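Local coordinates for protein acetoacetate decarboxylase (Sphingomonas wittichii, PDB 5UPB) that is an acetoacetate decarboxylase-like enzyme, classed as a lyase, that probably acts on keto-acid substrates and assembles as a tetramer, at residues G148-R153 with L158-L163; A79-A84 with L111-L116; G139-G144 with D211-E216; A37-L42 with L86-T91; G93-Y98 with E201-D206. One frame throughout, in Å; residues are numbered along the deposited sequence.

The five contacts are spread over the curled beta structure of an acetoacetate decarboxylase-like fold. Contact 1, a hairpin, touches three others: C151 SG lies 3.5 Å from A84 CB of contact 2, F159 CE2 4.0 Å from L86 CG of contact 4, and L163 CD1 3.4 Å from G215 C of contact 3. Contacts 2 and 4 use strand 80-92 at different points, their centres about 21 Å apart. Strand 95-105 follows it, and C90 O probably accepts from G97 N at 2.9 Å, tying contact 4 to contact 5. Contact 2 includes E83, salt-bridged to K121, probably the counterpart of the family's Schiff-base lysine, and so probably borders the active-site pocket.

Contact 1: residues G148-R153 with L158-L163; sequences GGICAR and LFRLGL
C151 faces two residues of the neighbouring strand, L158 and F159. Its N-H reaches F159 O at 3.1 Å, nearly in line with that carbonyl, while its own O accepts L158 N at 2.9 Å. The L158 side chain can be followed outward. L158 CB lies 3.5 Å from C151 O and 3.8 Å from C151 SG. CG, anti to the carbonyl carbon (chi1 -60°), passes beside A152 CA, and L158 CD1 ends 3.6 Å from A152 C and 3.9 Å from R153 CB. An alanine here would lose CG and both methyls, which is likely to open a gap beside the A152-R153 peptide and against W104. The F159 ring lies under C151 SG, 3.7 Å from its centroid: a sulfur-aromatic contact over the face, displaced toward the CD2-CE2 side. On the opposite face of the sheet from C151 and F159, I150 and R160 run side by side, I150 CD1 3.8 Å from R160 CG; the guanidinium goes on to E220 and to R74 O of the second subunit. G149 and L161 form an antiparallel hydrogen-bonded pair. The whole is a buried beta hairpin interrupted by a classic bulge at L158-F159.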
# COMPACT_ATOMS: atom_id res chain seq x y z
N GLY A 148 -18.82 -2.40 -8.38
CA GLY A 148 -18.58 -1.66 -7.15
C GLY A 148 -17.29 -0.86 -7.23
O GLY A 148 -16.35 -1.24 -7.92
N GLY A 149 -17.28 0.28 -6.56
CA GLY A 149 -16.05 1.06 -6.44
C GLY A 149 -15.98 1.68 -5.06
O GLY A 149 -17.01 2.00 -4.46
N ILE A 150 -14.75 1.88 -4.58
CA ILE A 150 -14.56 2.48 -3.26
C ILE A 150 -13.23 3.23 -3.28
O ILE A 150 -12.28 2.87 -3.99
CB ILE A 150 -14.59 1.40 -2.14
CG1 ILE A 150 -14.60 2.03 -0.74
CG2 ILE A 150 -13.37 0.51 -2.21
CD1 ILE A 150 -15.07 1.03 0.32
N CYS A 151 -13.17 4.31 -2.52
CA CYS A 151 -11.91 5.00 -2.36
C CYS A 151 -11.78 5.46 -0.92
O CYS A 151 -12.77 5.70 -0.23
CB CYS A 151 -11.79 6.19 -3.33
SG CYS A 151 -13.13 7.34 -3.23
N ALA A 152 -10.54 5.52 -0.46
CA ALA A 152 -10.23 5.85 0.92
C ALA A 152 -8.89 6.56 0.99
O ALA A 152 -8.03 6.40 0.11
CB ALA A 152 -10.18 4.59 1.79
N ARG A 153 -8.70 7.34 2.07
CA ARG A 153 -7.44 8.03 2.28
C ARG A 153 -7.23 8.22 3.77
O ARG A 153 -8.17 8.53 4.50
CB ARG A 153 -7.44 9.39 1.56
CG ARG A 153 -6.16 10.20 1.78
CD ARG A 153 -6.12 11.45 0.87
NE ARG A 153 -4.93 12.27 1.08
CZ ARG A 153 -4.84 13.24 1.99
NH1 ARG A 153 -5.87 13.55 2.78
NH2 ARG A 153 -3.70 13.92 2.12
N LEU A 158 -13.74 7.52 1.77
CA LEU A 158 -14.13 8.78 1.15
C LEU A 158 -15.52 8.66 0.51
O LEU A 158 -16.43 9.42 0.85
CB LEU A 158 -13.10 9.17 0.10
CG LEU A 158 -11.68 9.38 0.65
CD1 LEU A 158 -10.69 9.32 -0.52
CD2 LEU A 158 -11.60 10.67 1.42
N PHE A 159 -15.68 7.73 -0.42
CA PHE A 159 -17.03 7.39 -0.86
C PHE A 159 -17.05 6.00 -1.46
O PHE A 159 -16.01 5.39 -1.72
CB PHE A 159 -17.61 8.43 -1.83
CG PHE A 159 -16.92 8.54 -3.17
CD1 PHE A 159 -17.36 7.78 -4.27
CD2 PHE A 159 -15.88 9.44 -3.36
CE1 PHE A 159 -16.76 7.91 -5.52
CE2 PHE A 159 -15.27 9.57 -4.61
CZ PHE A 159 -15.73 8.80 -5.70
N ARG A 160 -18.26 5.45 -1.52
CA ARG A 160 -18.52 4.16 -2.14
C ARG A 160 -19.54 4.36 -3.25
O ARG A 160 -20.46 5.17 -3.11
CB ARG A 160 -19.09 3.15 -1.15
CG ARG A 160 -18.33 3.06 0.15
CD ARG A 160 -19.20 2.42 1.22
NE ARG A 160 -19.52 1.03 0.91
CZ ARG A 160 -20.48 0.35 1.54
NH1 ARG A 160 -21.21 0.94 2.48
NH2 ARG A 160 -20.69 -0.91 1.23
N LEU A 161 -19.37 3.64 -4.35
CA LEU A 161 -20.28 3.66 -5.49
C LEU A 161 -20.59 2.24 -5.91
O LEU A 161 -19.75 1.34 -5.78
CB LEU A 161 -19.69 4.30 -6.74
CG LEU A 161 -19.35 5.76 -6.82
CD1 LEU A 161 -18.94 6.02 -8.27
CD2 LEU A 161 -20.53 6.61 -6.39
N GLY A 162 -21.78 2.06 -6.48
CA GLY A 162 -22.14 0.75 -7.00
C GLY A 162 -23.23 0.88 -8.04
O GLY A 162 -23.89 1.91 -8.16
N LEU A 163 -23.40 -0.19 -8.79
CA LEU A 163 -24.40 -0.26 -9.86
C LEU A 163 -24.92 -1.69 -9.94
O LEU A 163 -24.12 -2.63 -9.96
CB LEU A 163 -23.77 0.10 -11.21
CG LEU A 163 -24.72 0.20 -12.38
CD1 LEU A 163 -25.63 1.40 -12.18
CD2 LEU A 163 -23.90 0.32 -13.65

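Contact 2: residues A79-A84 with L111-L116; sequences AVYNEA and LIRGWL
Y81 on strand 80-92 and R113 on helix 108-116 meet side chain to side chain, joining the curled beta structure of the acetoacetate decarboxylase fold to one of its two helices. The touch is confined to the ends of both groups. R113 NH2 stands 3.1 Å from Y81 OH and 3.5 Å from Y81 CZ, and Y81 CE1 lies at the edge of the guanidinium, close to its plane. Ring and guanidinium planes are 49° apart, neither stacked nor perpendicular. R113 gets there by leaving the helix with CG anti to its own N (chi1 -175°) and then bending at chi3 (58°), which swings the guanidinium over to the tyrosine. Around this pair, the Y81 ring is fixed by its neighbours: F61 stacks on it and W109 meets it with planes roughly at right angles. On the helix side, W115 NE1 donates to K121 O. E83, two residues beyond Y81, is held by a salt bridge to K121 and a hydrogen bond with Y57. K121 is probably the counterpart of the Schiff-base lysine of acetoacetate decarboxylases, so E83 probably lines the active-site pocket. E83 OE1 remains 5.7 Å from R113 NH2.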
# COMPACT_ATOMS: atom_id res chain seq x y z
N ALA A 79 2.13 2.36 -15.89
CA ALA A 79 1.21 2.38 -17.03
C ALA A 79 -0.25 2.24 -16.63
O ALA A 79 -1.14 2.32 -17.52
CB ALA A 79 1.57 1.24 -17.98
N VAL A 80 -0.53 2.05 -15.33
CA VAL A 80 -1.90 1.85 -14.86
C VAL A 80 -2.09 2.62 -13.59
O VAL A 80 -1.16 2.79 -12.79
CB VAL A 80 -2.24 0.36 -14.60
CG1 VAL A 80 -2.30 -0.41 -15.93
CG2 VAL A 80 -1.22 -0.30 -13.68
N TYR A 81 -3.32 3.09 -13.40
CA TYR A 81 -3.69 3.72 -12.14
C TYR A 81 -5.20 3.66 -11.97
O TYR A 81 -5.95 3.49 -12.93
CB TYR A 81 -3.21 5.15 -12.08
CG TYR A 81 -3.87 6.11 -13.05
CD1 TYR A 81 -3.36 6.29 -14.33
CD2 TYR A 81 -4.99 6.84 -12.68
CE1 TYR A 81 -3.93 7.20 -15.21
CE2 TYR A 81 -5.59 7.75 -13.59
CZ TYR A 81 -5.03 7.94 -14.82
OH TYR A 81 -5.56 8.82 -15.74
N ASN A 82 -5.63 3.80 -10.72
CA ASN A 82 -7.03 3.93 -10.41
C ASN A 82 -7.31 5.33 -9.91
O ASN A 82 -6.47 5.95 -9.26
CB ASN A 82 -7.45 2.91 -9.37
CG ASN A 82 -7.08 1.53 -9.77
OD1 ASN A 82 -7.63 1.00 -10.72
ND2 ASN A 82 -6.02 1.00 -9.18
N GLU A 83 -8.54 5.76 -10.13
CA GLU A 83 -8.91 7.13 -9.80
C GLU A 83 -10.38 7.22 -9.42
O GLU A 83 -11.24 6.54 -10.01
CB GLU A 83 -8.63 8.04 -10.97
CG GLU A 83 -8.94 9.50 -10.73
CD GLU A 83 -8.40 10.38 -11.87
OE1 GLU A 83 -7.19 10.68 -11.87
OE2 GLU A 83 -9.17 10.74 -12.79
N ALA A 84 -10.66 8.06 -8.41
CA ALA A 84 -12.02 8.38 -8.02
C ALA A 84 -12.18 9.89 -7.98
O ALA A 84 -11.27 10.63 -7.55
CB ALA A 84 -12.34 7.76 -6.66
N LEU A 111 -1.12 12.05 -10.32
CA LEU A 111 -1.39 13.22 -9.51
C LEU A 111 -0.72 14.46 -10.10
O LEU A 111 -1.35 15.52 -10.26
CB LEU A 111 -0.92 12.97 -8.08
CG LEU A 111 -1.17 14.13 -7.11
CD1 LEU A 111 -1.30 13.54 -5.72
CD2 LEU A 111 -0.05 15.12 -7.19
N ILE A 112 0.55 14.35 -10.42
CA ILE A 112 1.29 15.52 -10.86
C ILE A 112 0.86 15.96 -12.26
O ILE A 112 0.66 17.15 -12.51
CB ILE A 112 2.79 15.23 -10.78
CG1 ILE A 112 3.24 15.18 -9.28
CG2 ILE A 112 3.57 16.26 -11.59
CD1 ILE A 112 3.18 16.53 -8.59
N ARG A 113 0.71 15.02 -13.19
CA ARG A 113 0.18 15.41 -14.50
C ARG A 113 -1.15 16.13 -14.33
O ARG A 113 -1.38 17.17 -14.95
CB ARG A 113 0.03 14.15 -15.37
CG ARG A 113 -0.41 14.32 -16.86
CD ARG A 113 -0.68 12.90 -17.48
NE ARG A 113 -1.72 12.22 -16.69
CZ ARG A 113 -1.92 10.91 -16.51
NH1 ARG A 113 -1.14 9.93 -17.04
NH2 ARG A 113 -2.95 10.57 -15.75
N GLY A 114 -2.01 15.61 -13.45
CA GLY A 114 -3.25 16.29 -13.14
C GLY A 114 -3.06 17.70 -12.64
O GLY A 114 -3.68 18.65 -13.16
N TRP A 115 -2.20 17.88 -11.63
CA TRP A 115 -2.03 19.21 -11.07
C TRP A 115 -1.54 20.18 -12.13
O TRP A 115 -1.95 21.35 -12.16
CB TRP A 115 -1.04 19.19 -9.88
CG TRP A 115 -1.58 18.80 -8.53
CD1 TRP A 115 -2.30 17.69 -8.21
CD2 TRP A 115 -1.39 19.52 -7.29
NE1 TRP A 115 -2.59 17.67 -6.85
CE2 TRP A 115 -2.04 18.78 -6.27
CE3 TRP A 115 -0.74 20.71 -6.94
CZ2 TRP A 115 -2.07 19.19 -4.93
CZ3 TRP A 115 -0.77 21.12 -5.62
CH2 TRP A 115 -1.44 20.36 -4.63
N LEU A 116 -0.62 19.72 -13.00
CA LEU A 116 -0.07 20.60 -14.03
C LEU A 116 -1.14 21.08 -14.98
O LEU A 116 -1.01 22.16 -15.58
CB LEU A 116 1.02 19.89 -14.81
CG LEU A 116 2.27 19.59 -13.96
CD1 LEU A 116 3.19 18.56 -14.68
CD2 LEU A 116 3.04 20.88 -13.71

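Contact 3: residues G139-G144 with D211-E216; sequences GGLREG and DIWAGE
L141 and the backbone of R142 lie over the same face of the W213 indole, one above each of its two rings, while the R142 side chain leads away from the strand. L141 CB sits over the five-membered ring, 3.8 Å from its centroid and 19° off the normal, a CH-pi contact. R142 CA takes the six-membered ring, 4.1 Å from the centroid but off-centre at 30°. The leucine crosses the indole obliquely, and L141 CD1 reaches on to W213 CD1 at 3.8 Å. The L141 carbonyl also lies over the indole, its O 3.5 Å from W213 CZ2. W213 holds its ring up to the loop with CG anti to the carbonyl carbon (chi1 -59°). Here, at the surface of the acetoacetate decarboxylase-like beta fold, the loop between strands 125-129 and 146-153 is laid against strand 206-221. No hydrogen bond crosses between the segments, so the fit rests on the indole face. A serine in place of W213 would take that face away and would probably leave L141 and the R142 backbone without support, the loop freer to shift. W213 also packs on T242. D211 OD2 forms a hydrogen bond with Y134 OH of the second subunit.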
# COMPACT_ATOMS: atom_id res chain seq x y z
N GLY A 139 -20.58 -14.53 -14.91
CA GLY A 139 -20.43 -13.93 -16.20
C GLY A 139 -19.92 -12.50 -16.04
O GLY A 139 -19.51 -12.06 -14.96
N GLY A 140 -19.91 -11.79 -17.16
CA GLY A 140 -19.48 -10.41 -17.23
C GLY A 140 -20.63 -9.45 -17.07
O GLY A 140 -21.65 -9.75 -16.43
N LEU A 141 -20.50 -8.30 -17.73
CA LEU A 141 -21.55 -7.30 -17.70
C LEU A 141 -22.77 -7.79 -18.50
O LEU A 141 -22.65 -8.29 -19.61
CB LEU A 141 -21.04 -5.97 -18.26
CG LEU A 141 -19.97 -5.36 -17.37
CD1 LEU A 141 -19.28 -4.24 -18.13
CD2 LEU A 141 -20.61 -4.83 -16.08
N ARG A 142 -23.93 -7.68 -17.87
CA ARG A 142 -25.21 -8.15 -18.36
C ARG A 142 -26.29 -7.61 -17.44
O ARG A 142 -26.02 -7.07 -16.36
CB ARG A 142 -25.26 -9.69 -18.36
CG ARG A 142 -25.14 -10.26 -16.94
CD ARG A 142 -25.10 -11.77 -16.89
NE ARG A 142 -23.95 -12.37 -17.55
CZ ARG A 142 -23.93 -13.62 -17.99
NH1 ARG A 142 -24.99 -14.41 -17.83
NH2 ARG A 142 -22.85 -14.10 -18.59
N GLU A 143 -27.53 -7.81 -17.84
CA GLU A 143 -28.62 -7.49 -16.95
C GLU A 143 -28.43 -8.25 -15.64
O GLU A 143 -28.12 -9.45 -15.65
CB GLU A 143 -29.93 -7.91 -17.60
CG GLU A 143 -30.20 -7.29 -18.93
CD GLU A 143 -31.56 -7.70 -19.46
OE1 GLU A 143 -32.22 -8.50 -18.78
OE2 GLU A 143 -31.94 -7.27 -20.58
N GLY A 144 -28.55 -7.56 -14.52
CA GLY A 144 -28.35 -8.22 -13.26
C GLY A 144 -26.94 -8.22 -12.72
O GLY A 144 -26.77 -8.53 -11.55
N ASP A 211 -19.41 0.06 -24.80
CA ASP A 211 -19.72 -0.99 -23.83
C ASP A 211 -20.41 -0.42 -22.60
O ASP A 211 -19.98 -0.59 -21.46
CB ASP A 211 -18.46 -1.78 -23.46
CG ASP A 211 -17.91 -2.56 -24.64
OD1 ASP A 211 -18.62 -3.48 -25.09
OD2 ASP A 211 -16.82 -2.23 -25.16
N ILE A 212 -21.49 0.27 -22.87
CA ILE A 212 -22.23 1.03 -21.87
C ILE A 212 -23.36 0.19 -21.31
O ILE A 212 -24.13 -0.46 -22.06
CB ILE A 212 -22.77 2.33 -22.48
CG1 ILE A 212 -21.63 3.13 -23.09
CG2 ILE A 212 -23.49 3.14 -21.46
CD1 ILE A 212 -22.14 4.29 -24.00
N TRP A 213 -23.48 0.20 -19.97
CA TRP A 213 -24.56 -0.46 -19.24
C TRP A 213 -25.13 0.49 -18.20
O TRP A 213 -24.39 1.16 -17.48
CB TRP A 213 -24.06 -1.73 -18.55
CG TRP A 213 -23.48 -2.73 -19.52
CD1 TRP A 213 -22.21 -2.74 -20.00
CD2 TRP A 213 -24.14 -3.85 -20.11
NE1 TRP A 213 -22.04 -3.79 -20.88
CE2 TRP A 213 -23.21 -4.50 -20.95
CE3 TRP A 213 -25.44 -4.35 -20.03
CZ2 TRP A 213 -23.54 -5.62 -21.71
CZ3 TRP A 213 -25.76 -5.49 -20.79
CH2 TRP A 213 -24.81 -6.11 -21.60
N ALA A 214 -26.45 0.56 -18.12
CA ALA A 214 -27.14 1.41 -17.17
C ALA A 214 -27.72 0.55 -16.07
O ALA A 214 -27.89 -0.66 -16.22
CB ALA A 214 -28.27 2.21 -17.85
N GLY A 215 -28.06 1.17 -14.95
CA GLY A 215 -28.62 0.36 -13.88
C GLY A 215 -28.96 1.19 -12.68
O GLY A 215 -29.08 2.42 -12.75
N GLU A 216 -29.22 0.48 -11.59
CA GLU A 216 -29.65 1.11 -10.37
C GLU A 216 -28.42 1.51 -9.57
O GLU A 216 -27.62 0.63 -9.24
CB GLU A 216 -30.51 0.18 -9.54
CG GLU A 216 -31.06 0.84 -8.28
CD GLU A 216 -31.69 -0.15 -7.32
OE1 GLU A 216 -31.56 -1.37 -7.54
OE2 GLU A 216 -32.31 0.30 -6.33

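Contact 4: residues A37-L42 with L86-T91; sequences ARLQAL and LSIACT
I88, projecting from strand 80-92, meets L39 and L42 on the same side of helix 36-42, and its two methyl ends share the work. Apolar contacts dominate. I88 CG2, anti to its backbone N, lies 4.0 Å from L39 CB and 4.1 Å from L39 CD1. I88 CD1, at the end of the other branch, approaches L42 CB at 3.9 Å and L42 CD1 at the same distance. I88 meets L39 at a slant but stands roughly at a right angle to L42, so the branched side chain fills the space between two leucines one helical turn apart. Contact with the backbone is limited to I88 CD1, 3.9 Å from L39 O. That carbonyl already accepts L42 N at 2.9 Å, an i to i+3 bond, so the methyl meets a carbonyl that has a polar partner. No hydrogen bond links the two segments; the polar ties of the helix go elsewhere, Q40 using NE2 for L47 O and OE1 for V49 N. The short helix thus packs on the curled beta structure of the acetoacetate decarboxylase-like fold, against the face of strand 80-92 from which I88 points. V49 of strand 48-50 touches both L39 and I88, C54 of strand 53-65 packs on L39, and F102 of strand 95-105 on L42. F232 meets both leucines from a loop, and T8 of the fourth subunit also reaches L42.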
# COMPACT_ATOMS: atom_id res chain seq x y z
N ALA A 37 -25.72 26.15 -4.82
CA ALA A 37 -25.01 27.16 -4.04
C ALA A 37 -23.82 26.55 -3.31
O ALA A 37 -22.75 27.16 -3.25
CB ALA A 37 -25.96 27.85 -3.06
N ARG A 38 -23.99 25.34 -2.76
CA ARG A 38 -22.86 24.66 -2.14
C ARG A 38 -21.77 24.34 -3.16
O ARG A 38 -20.58 24.53 -2.90
CB ARG A 38 -23.31 23.36 -1.46
CG ARG A 38 -24.15 23.50 -0.22
CD ARG A 38 -24.28 22.13 0.42
NE ARG A 38 -24.69 22.19 1.82
CZ ARG A 38 -24.95 21.13 2.57
NH1 ARG A 38 -24.84 19.91 2.05
NH2 ARG A 38 -25.31 21.27 3.84
N LEU A 39 -22.16 23.85 -4.35
CA LEU A 39 -21.15 23.51 -5.34
C LEU A 39 -20.42 24.74 -5.85
O LEU A 39 -19.21 24.69 -6.11
CB LEU A 39 -21.78 22.74 -6.50
CG LEU A 39 -22.57 21.51 -6.12
CD1 LEU A 39 -23.12 20.89 -7.37
CD2 LEU A 39 -21.69 20.55 -5.44
N GLN A 40 -21.13 25.87 -5.99
CA GLN A 40 -20.47 27.08 -6.50
C GLN A 40 -19.29 27.47 -5.62
O GLN A 40 -18.27 27.96 -6.12
CB GLN A 40 -21.46 28.24 -6.60
CG GLN A 40 -20.82 29.51 -7.17
CD GLN A 40 -20.52 29.40 -8.68
OE1 GLN A 40 -21.41 29.09 -9.48
NE2 GLN A 40 -19.25 29.62 -9.05
N ALA A 41 -19.41 27.28 -4.30
CA ALA A 41 -18.32 27.62 -3.39
C ALA A 41 -17.04 26.85 -3.69
O ALA A 41 -15.94 27.30 -3.33
CB ALA A 41 -18.79 27.37 -1.95
N LEU A 42 -17.14 25.68 -4.31
CA LEU A 42 -15.96 24.91 -4.67
C LEU A 42 -15.38 25.31 -6.02
O LEU A 42 -14.29 24.84 -6.37
CB LEU A 42 -16.29 23.42 -4.71
CG LEU A 42 -16.76 22.77 -3.42
CD1 LEU A 42 -17.13 21.30 -3.69
CD2 LEU A 42 -15.68 22.93 -2.33
N LEU A 86 -15.16 13.41 -7.63
CA LEU A 86 -16.43 14.13 -7.56
C LEU A 86 -16.28 15.40 -8.38
O LEU A 86 -15.45 16.26 -8.05
CB LEU A 86 -16.76 14.46 -6.10
CG LEU A 86 -16.88 13.23 -5.21
CD1 LEU A 86 -16.90 13.58 -3.73
CD2 LEU A 86 -18.16 12.50 -5.57
N SER A 87 -17.04 15.50 -9.47
CA SER A 87 -16.90 16.59 -10.43
C SER A 87 -18.20 17.35 -10.55
O SER A 87 -19.28 16.77 -10.48
CB SER A 87 -16.49 16.10 -11.86
OG SER A 87 -15.30 15.37 -11.85
N ILE A 88 -18.09 18.64 -10.85
CA ILE A 88 -19.21 19.59 -10.82
C ILE A 88 -19.49 20.08 -12.23
O ILE A 88 -18.59 20.56 -12.92
CB ILE A 88 -18.88 20.77 -9.89
CG1 ILE A 88 -18.60 20.24 -8.48
CG2 ILE A 88 -20.01 21.81 -9.91
CD1 ILE A 88 -18.02 21.28 -7.53
N ALA A 89 -20.75 19.96 -12.66
CA ALA A 89 -21.12 20.52 -13.95
C ALA A 89 -21.15 22.03 -13.85
O ALA A 89 -21.67 22.59 -12.88
CB ALA A 89 -22.47 19.98 -14.41
N CYS A 90 -20.55 22.71 -14.83
CA CYS A 90 -20.39 24.16 -14.79
C CYS A 90 -20.23 24.69 -16.22
O CYS A 90 -20.25 23.94 -17.20
CB CYS A 90 -19.21 24.56 -13.90
SG CYS A 90 -17.63 23.85 -14.40
N THR A 91 -20.08 26.01 -16.31
CA THR A 91 -19.90 26.71 -17.57
C THR A 91 -18.83 27.79 -17.42
O THR A 91 -18.65 28.38 -16.35
CB THR A 91 -21.20 27.39 -18.04
OG1 THR A 91 -21.75 28.17 -16.95
CG2 THR A 91 -22.18 26.36 -18.48

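Contact 5: residues G93-Y98 with E201-D206; sequences GDRQGY and EVNRSD
R95, at the start of strand 95-105, faces E201 and N203 in the 201-206 segment. The two backbones are not neighbours: R95 CA and E201 CA are 10.2 Å apart, and strand 179-186 lies between them, parallel to strand 95-105 and antiparallel to strand 196-202. The contact is therefore a side-chain bridge over the middle one of three adjacent strands, at the surface of the acetoacetate decarboxylase-like beta fold. Q96 bonds through its backbone to A179 of the middle strand, and E201 to T253 of strand 253-257. R95 spans the gap with an extended chain, CG anti to its N (chi1 -174°), and passes over A179, on which E201 also packs. E201 is extended too and crosses the arginine at about a right angle, while N203 comes in from the opposite direction. The guanidinium presents its edge to both acceptors. E201 OE2 lies on the NE side and pairs with the arginine as a salt bridge, but the two atoms are modelled too close together, so the exact geometry is doubtful. R95 is also poorly ordered. As modelled, the planes of guanidinium and carboxylate are 55° apart. N203 may help to place the carboxylate through a weak bond from ND2 to the same, less certain, OE2. At its other amide atom, N203 OD1 receives R95 NH2 at 2.5 Å, a very short and bent bond with 122° at the hydrogen, so its exact geometry is doubtful as well.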
# COMPACT_ATOMS: atom_id res chain seq x y z
N GLY A 93 -18.41 31.06 -19.63
CA GLY A 93 -19.15 31.71 -20.68
C GLY A 93 -20.35 30.84 -20.97
O GLY A 93 -21.14 30.54 -20.06
N ASP A 94 -20.50 30.40 -22.21
CA ASP A 94 -21.55 29.45 -22.55
C ASP A 94 -20.97 28.09 -22.89
O ASP A 94 -21.64 27.24 -23.48
CB ASP A 94 -22.41 29.99 -23.70
CG ASP A 94 -21.60 30.32 -24.93
OD1 ASP A 94 -20.47 29.80 -25.07
OD2 ASP A 94 -22.09 31.12 -25.76
N ARG A 95 -19.72 27.86 -22.51
CA ARG A 95 -19.06 26.60 -22.77
C ARG A 95 -19.31 25.67 -21.59
O ARG A 95 -19.04 26.03 -20.43
CB ARG A 95 -17.58 26.81 -23.01
CG ARG A 95 -16.87 25.56 -23.42
CD ARG A 95 -15.56 25.88 -24.09
NE ARG A 95 -14.87 24.65 -24.44
CZ ARG A 95 -15.21 23.85 -25.45
NH1 ARG A 95 -16.23 24.14 -26.23
NH2 ARG A 95 -14.51 22.74 -25.66
N GLN A 96 -19.81 24.49 -21.88
CA GLN A 96 -20.24 23.56 -20.85
C GLN A 96 -19.11 22.61 -20.50
O GLN A 96 -18.45 22.07 -21.38
CB GLN A 96 -21.43 22.73 -21.36
CG GLN A 96 -22.67 23.56 -21.70
CD GLN A 96 -23.85 22.69 -22.07
OE1 GLN A 96 -23.72 21.76 -22.86
NE2 GLN A 96 -25.00 22.98 -21.48
N GLY A 97 -18.91 22.38 -19.21
CA GLY A 97 -17.86 21.46 -18.84
C GLY A 97 -18.10 20.87 -17.47
O GLY A 97 -19.15 21.06 -16.86
N TYR A 98 -17.08 20.16 -17.00
CA TYR A 98 -17.01 19.67 -15.64
C TYR A 98 -15.78 20.29 -14.98
O TYR A 98 -14.75 20.48 -15.64
CB TYR A 98 -16.87 18.14 -15.56
CG TYR A 98 -18.17 17.44 -15.78
CD1 TYR A 98 -19.14 17.37 -14.77
CD2 TYR A 98 -18.46 16.86 -17.03
CE1 TYR A 98 -20.35 16.71 -14.99
CE2 TYR A 98 -19.64 16.21 -17.25
CZ TYR A 98 -20.60 16.13 -16.24
OH TYR A 98 -21.79 15.46 -16.51
N GLU A 201 -8.42 24.92 -19.68
CA GLU A 201 -9.44 24.10 -20.36
C GLU A 201 -8.76 22.94 -21.06
O GLU A 201 -7.72 23.13 -21.69
CB GLU A 201 -10.21 24.92 -21.39
CG GLU A 201 -11.35 24.20 -22.03
CD GLU A 201 -11.98 25.01 -23.13
OE1 GLU A 201 -11.51 26.12 -23.41
OE2 GLU A 201 -12.91 24.51 -23.76
N VAL A 202 -9.21 21.71 -20.79
CA VAL A 202 -8.71 20.54 -21.50
C VAL A 202 -9.78 20.07 -22.48
O VAL A 202 -10.95 19.91 -22.10
CB VAL A 202 -8.25 19.43 -20.56
CG1 VAL A 202 -9.32 19.09 -19.65
CG2 VAL A 202 -7.85 18.22 -21.33
N ASN A 203 -9.41 19.83 -23.73
CA ASN A 203 -10.32 19.19 -24.68
C ASN A 203 -9.71 17.90 -25.19
O ASN A 203 -8.49 17.81 -25.38
CB ASN A 203 -10.67 20.10 -25.86
CG ASN A 203 -11.57 21.22 -25.46
OD1 ASN A 203 -12.79 21.03 -25.29
ND2 ASN A 203 -10.98 22.40 -25.24
N ARG A 204 -10.56 16.90 -25.36
CA ARG A 204 -10.09 15.63 -25.87
C ARG A 204 -9.88 15.77 -27.37
O ARG A 204 -10.79 16.19 -28.09
CB ARG A 204 -11.15 14.58 -25.53
CG ARG A 204 -11.24 14.42 -24.00
CD ARG A 204 -12.20 13.37 -23.51
NE ARG A 204 -13.59 13.81 -23.60
CZ ARG A 204 -14.22 14.43 -22.61
NH1 ARG A 204 -13.60 14.68 -21.47
NH2 ARG A 204 -15.48 14.80 -22.77
N SER A 205 -8.75 15.30 -27.85
CA SER A 205 -8.44 15.29 -29.26
C SER A 205 -8.78 13.94 -29.87
O SER A 205 -8.82 13.80 -31.10
CB SER A 205 -6.95 15.61 -29.46
OG SER A 205 -6.14 14.53 -28.98
N ASP A 206 -9.09 12.98 -29.02
CA ASP A 206 -9.60 11.69 -29.43
C ASP A 206 -10.47 11.28 -28.25
O ASP A 206 -10.10 11.50 -27.09
CB ASP A 206 -8.41 10.76 -29.75
CG ASP A 206 -8.79 9.58 -30.63
OD1 ASP A 206 -9.81 8.92 -30.38
OD2 ASP A 206 -8.03 9.30 -31.58